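PDB 1XT5: variable region-containing chitin-binding protein 3 from Branchiostoma floridae, which probably binds chitin, and may hydrolyse it, as an immune-type receptor of amphioxus, seen here through its first immunoglobulin V-type domain. Local coordinates for residues T12-A18 with S126-T132; G19-P25 with T93-V99. All blocks are in the same frame, centred on the assembly; numbering follows the deposited sequence. Where two conformers were deposited one is given.

Interaction 1: residues T12-A18 with S126-T132; sequences TEVEVHA and SVVLKVT
Glu-13 and Lys-130 reach over the outer face of a parallel strand pair characteristic of V-type immunoglobulin domains, the A'-G pairing: strand 13-17 laid along residues 126-132, the final part of the G strand. Five backbone hydrogen bonds tie the two strands together, from Val-128 N to Thr-12 O at one end to Thr-132 N to Val-16 O at the other. The side chains of Glu-13, Glu-15, Lys-130 and Thr-132 form a polar row. Lys-130, extended beyond CG, slants across to Glu-13, where NZ meets OE1 at 2.8 Å in a salt bridge on the syn side of the carboxylate, somewhat out of its plane. Glu-15 leans the other way: with CG anti to the backbone N (chi1 -179°) and the rest of the chain stretched, its side chain crosses that of Thr-132 at about a right angle. Next to it, His-17 and Thr-132 lie side by side, CD2 of the ring 3.6 Å from Thr-132 CB. The inner face is apolar. Val-14 CG2 lies 3.7 Å from Leu-129 CD1, a methyl that Val-16 CG1 also approaches, and strand 22-31 closes over this group through Val-22. At the C-terminal end a water accepts from Ala-18 N and donates to Thr-132 O, while Thr-132 OG1 donates a hydrogen bond to the anti lone pair of Glu-15 OE1 at 2.6 Å.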
# COMPACT_ATOMS: atom_id res chain seq x y z
N THR A 12 13.10 -1.65 3.54
CA THR A 12 13.23 -1.51 2.11
C THR A 12 13.18 -2.82 1.36
O THR A 12 13.05 -2.84 0.14
CB THR A 12 14.49 -0.71 1.75
OG1 THR A 12 15.63 -1.37 2.31
CG2 THR A 12 14.43 0.70 2.28
N GLU A 13 13.27 -3.91 2.10
CA GLU A 13 13.14 -5.25 1.53
C GLU A 13 12.67 -6.19 2.63
O GLU A 13 12.99 -6.00 3.80
CB GLU A 13 14.43 -5.71 0.88
CG GLU A 13 15.57 -5.86 1.85
CD GLU A 13 16.82 -6.35 1.11
OE1 GLU A 13 17.15 -7.52 1.24
OE2 GLU A 13 17.42 -5.56 0.35
N VAL A 14 11.97 -7.21 2.21
CA VAL A 14 11.46 -8.32 3.02
C VAL A 14 11.63 -9.59 2.21
O VAL A 14 11.59 -9.57 1.00
CB VAL A 14 10.00 -8.12 3.45
CG1 VAL A 14 9.87 -6.84 4.27
CG2 VAL A 14 9.03 -8.08 2.29
N GLU A 15 11.84 -10.71 2.88
CA GLU A 15 12.04 -12.01 2.22
C GLU A 15 11.05 -13.01 2.81
O GLU A 15 10.82 -13.01 4.03
CB GLU A 15 13.47 -12.47 2.35
CG GLU A 15 13.74 -13.79 1.67
CD GLU A 15 15.20 -14.17 1.47
OE1 GLU A 15 15.40 -15.31 1.03
OE2 GLU A 15 16.08 -13.35 1.78
N VAL A 16 10.54 -13.90 1.97
CA VAL A 16 9.72 -15.01 2.40
C VAL A 16 9.88 -16.17 1.45
O VAL A 16 10.24 -16.00 0.29
CB VAL A 16 8.24 -14.57 2.39
CG1 VAL A 16 7.68 -14.39 1.00
CG2 VAL A 16 7.41 -15.54 3.21
N HIS A 17 9.58 -17.38 1.94
CA HIS A 17 9.51 -18.54 1.05
C HIS A 17 8.21 -18.50 0.24
O HIS A 17 7.18 -18.07 0.76
CB HIS A 17 9.57 -19.77 1.99
CG HIS A 17 10.74 -19.97 2.89
ND1 HIS A 17 10.81 -20.02 4.26
CD2 HIS A 17 12.01 -20.17 2.50
CE1 HIS A 17 12.08 -20.24 4.64
NE2 HIS A 17 12.86 -20.34 3.56
N ALA A 18 8.23 -19.06 -0.96
CA ALA A 18 7.00 -19.20 -1.75
C ALA A 18 6.10 -20.11 -0.95
O ALA A 18 6.52 -21.13 -0.34
CB ALA A 18 7.28 -19.68 -3.16
N SER A 126 8.90 2.29 -1.95
CA SER A 126 8.84 0.89 -2.36
C SER A 126 9.51 -0.02 -1.35
O SER A 126 10.48 0.32 -0.67
CB SER A 126 9.44 0.67 -3.75
OG SER A 126 10.86 0.65 -3.74
N VAL A 127 8.98 -1.25 -1.32
CA VAL A 127 9.50 -2.35 -0.53
C VAL A 127 9.72 -3.52 -1.51
O VAL A 127 8.80 -3.92 -2.19
CB VAL A 127 8.52 -2.77 0.57
CG1 VAL A 127 9.14 -3.83 1.45
CG2 VAL A 127 8.10 -1.57 1.42
N VAL A 128 10.95 -4.00 -1.56
CA VAL A 128 11.23 -5.18 -2.36
C VAL A 128 10.82 -6.43 -1.66
O VAL A 128 11.08 -6.57 -0.44
CB VAL A 128 12.77 -5.20 -2.69
CG1 VAL A 128 13.19 -6.54 -3.25
CG2 VAL A 128 13.10 -4.12 -3.67
N LEU A 129 10.21 -7.33 -2.37
CA LEU A 129 9.90 -8.67 -1.89
C LEU A 129 10.85 -9.67 -2.60
O LEU A 129 10.81 -9.77 -3.81
CB LEU A 129 8.48 -9.04 -2.20
CG LEU A 129 8.07 -10.48 -1.77
CD1 LEU A 129 8.31 -10.69 -0.30
CD2 LEU A 129 6.63 -10.71 -2.21
N LYS A 130 11.65 -10.32 -1.80
CA LYS A 130 12.49 -11.43 -2.23
C LYS A 130 11.80 -12.72 -1.90
O LYS A 130 11.33 -12.94 -0.76
CB LYS A 130 13.86 -11.40 -1.56
CG LYS A 130 14.74 -10.26 -1.91
CD LYS A 130 16.00 -10.26 -1.04
CE LYS A 130 17.10 -9.40 -1.50
NZ LYS A 130 18.28 -9.36 -0.58
N VAL A 131 11.66 -13.60 -2.89
CA VAL A 131 11.08 -14.92 -2.71
C VAL A 131 12.22 -15.90 -2.67
O VAL A 131 12.89 -16.09 -3.67
CB VAL A 131 10.01 -15.24 -3.76
CG1 VAL A 131 9.42 -16.62 -3.52
CG2 VAL A 131 8.94 -14.16 -3.79
N THR A 132 12.46 -16.53 -1.53
CA THR A 132 13.58 -17.43 -1.35
C THR A 132 13.58 -18.52 -2.38
O THR A 132 12.55 -19.17 -2.56
CB THR A 132 13.53 -18.05 0.06
OG1 THR A 132 13.37 -16.95 1.00
CG2 THR A 132 14.75 -18.87 0.42
O HOH W 1 10.45 -20.61 -1.88

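Interaction 2: residues G19-P25 with T93-V99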
# COMPACT_ATOMS: atom_id res chain seq x y z
N GLY A 19 4.82 -19.79 -0.98
CA GLY A 19 3.77 -20.43 -0.27
C GLY A 19 3.55 -19.80 1.08
O GLY A 19 2.51 -20.04 1.70
N GLY A 20 4.48 -18.97 1.53
CA GLY A 20 4.37 -18.35 2.83
C GLY A 20 3.57 -17.06 2.79
O GLY A 20 3.03 -16.68 1.76
N THR A 21 3.44 -16.43 3.94
CA THR A 21 2.78 -15.18 4.17
C THR A 21 3.81 -14.13 4.56
O THR A 21 4.72 -14.41 5.37
CB THR A 21 1.69 -15.31 5.23
OG1 THR A 21 0.69 -16.24 4.75
CG2 THR A 21 1.02 -13.98 5.55
N VAL A 22 3.73 -12.94 3.99
CA VAL A 22 4.65 -11.88 4.25
C VAL A 22 3.91 -10.57 4.47
O VAL A 22 2.84 -10.35 3.94
CB VAL A 22 5.69 -11.74 3.09
CG1 VAL A 22 4.99 -11.29 1.81
CG2 VAL A 22 6.90 -10.93 3.41
N GLU A 23 4.53 -9.67 5.25
CA GLU A 23 4.03 -8.33 5.41
C GLU A 23 5.06 -7.28 4.94
O GLU A 23 6.26 -7.43 5.21
CB GLU A 23 3.60 -8.09 6.84
CG GLU A 23 2.43 -9.02 7.25
CD GLU A 23 1.65 -8.73 8.48
OE1 GLU A 23 1.96 -7.70 9.10
OE2 GLU A 23 0.74 -9.53 8.74
N LEU A 24 4.55 -6.27 4.28
CA LEU A 24 5.37 -5.20 3.73
C LEU A 24 4.96 -3.92 4.48
O LEU A 24 3.89 -3.38 4.22
CB LEU A 24 5.17 -4.98 2.25
CG LEU A 24 5.59 -6.19 1.40
CD1 LEU A 24 4.82 -7.45 1.45
CD2 LEU A 24 5.53 -5.81 -0.10
N PRO A 25 5.73 -3.48 5.49
CA PRO A 25 5.30 -2.35 6.30
C PRO A 25 5.18 -1.04 5.54
O PRO A 25 5.97 -0.72 4.66
CB PRO A 25 6.37 -2.30 7.41
CG PRO A 25 6.88 -3.69 7.49
CD PRO A 25 6.94 -4.12 6.06
N THR A 93 0.35 -1.24 6.14
CA THR A 93 1.10 -2.44 5.87
C THR A 93 0.28 -3.44 5.09
O THR A 93 -0.89 -3.71 5.42
CB THR A 93 1.51 -3.05 7.22
OG1 THR A 93 2.36 -2.11 7.83
CG2 THR A 93 2.12 -4.43 7.10
N LEU A 94 0.90 -3.98 4.04
CA LEU A 94 0.30 -4.99 3.18
C LEU A 94 0.66 -6.39 3.68
O LEU A 94 1.82 -6.66 3.96
CB LEU A 94 0.88 -4.83 1.78
CG LEU A 94 0.42 -5.86 0.72
CD1 LEU A 94 -1.04 -5.66 0.39
CD2 LEU A 94 1.28 -5.72 -0.52
N ARG A 95 -0.34 -7.26 3.73
CA ARG A 95 -0.16 -8.69 4.00
C ARG A 95 -0.46 -9.44 2.70
O ARG A 95 -1.52 -9.25 2.10
CB ARG A 95 -1.11 -9.15 5.10
CG ARG A 95 -0.96 -10.62 5.48
CD ARG A 95 -1.82 -10.96 6.67
NE ARG A 95 -1.86 -12.31 7.19
CZ ARG A 95 -2.74 -13.21 6.79
NH1 ARG A 95 -3.66 -13.01 5.84
NH2 ARG A 95 -2.66 -14.41 7.37
N LEU A 96 0.46 -10.30 2.28
CA LEU A 96 0.31 -11.14 1.09
C LEU A 96 0.43 -12.57 1.49
O LEU A 96 1.45 -12.99 2.10
CB LEU A 96 1.31 -10.68 0.06
CG LEU A 96 1.13 -11.33 -1.29
CD1 LEU A 96 -0.18 -10.93 -1.95
CD2 LEU A 96 2.33 -10.98 -2.17
N THR A 97 -0.59 -13.38 1.21
CA THR A 97 -0.56 -14.83 1.56
C THR A 97 -0.24 -15.65 0.31
O THR A 97 -0.32 -15.17 -0.83
CB THR A 97 -1.89 -15.30 2.13
OG1 THR A 97 -2.89 -15.12 1.13
CG2 THR A 97 -2.28 -14.49 3.31
N HIS A 98 0.10 -16.92 0.57
CA HIS A 98 0.32 -17.90 -0.52
C HIS A 98 1.27 -17.33 -1.58
O HIS A 98 0.96 -17.32 -2.77
CB HIS A 98 -0.97 -18.34 -1.17
CG HIS A 98 -1.88 -18.97 -0.23
ND1 HIS A 98 -1.76 -20.27 0.16
CD2 HIS A 98 -2.97 -18.44 0.38
CE1 HIS A 98 -2.73 -20.50 1.02
NE2 HIS A 98 -3.51 -19.45 1.18
N VAL A 99 2.42 -16.80 -1.12
CA VAL A 99 3.30 -16.10 -2.03
C VAL A 99 3.77 -16.98 -3.17
O VAL A 99 4.25 -18.09 -2.98
CB VAL A 99 4.48 -15.48 -1.23
CG1 VAL A 99 5.55 -14.99 -2.14
CG2 VAL A 99 3.99 -14.38 -0.32
O HOH W 2 0.56 -18.35 2.99
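The first torsion of Arg-95, -178°, swings CG away from its backbone nitrogen, and the chain stays extended to NE; in Thr-21, chi1 -62° sets OG1 beside the backbone N and leaves CG2 anti to that nitrogen, over one face of the guanidinium, 3.7 Å from Arg-95 NE. Glu-23 slants across the same arginine, its OE2 near the guanidinium plane but 4.1 Å from Arg-95 NE, too far for a salt bridge, though the opposite charges probably still attract; OE2 rests against the aliphatic Arg-95 CD. Strands 22-24 and 94-96 pair antiparallel. Val-22 with Leu-96 and Leu-24 with Leu-94 are hydrogen-bonded pairs, and Glu-23 with Arg-95 is the non-hydrogen-bonded pair between them. Past the strand, Val-99 N gives to Gly-20 O, and Gly-19 N to Val-99 O at 2.7 Å. A water bridges Gly-19 O, Thr-21 OG1 and His-98 N. On the inward face Val-22 CG1 packs 3.9 Å from Val-99 CG2. These are the B and E strands of the immunoglobulin sandwich: strand 84-86 flanks 94-96 on its other side, Val-14 and Val-16 of strand 13-17 pack on Val-22, and Trp-41 of strand 38-44, in the facing sheet, meets both Leu-24 and Leu-94.

How the interactions relate
The centres of interactions 1 and 2 lie about 9 Å apart, one in each sheet of the V-domain sandwich. Interaction 1 forms an edge of the six-stranded mixed sheet, interaction 2 the middle of the four-stranded antiparallel one. Along the chain they are nested: 12-18 runs into 19-25, then 93-99 and 126-132 follow, so the first two segments carry the chain from one sheet to the other. Their inner faces meet, with Val-14 CG2 3.7 Å from Val-22 CG2 and Ala-18 CB against Val-99 O. Together they pack the A' and G strands of one sheet against the B and E strands of the other, while the Cys-26 to Cys-109 disulfide links the sheets just beyond Pro-25.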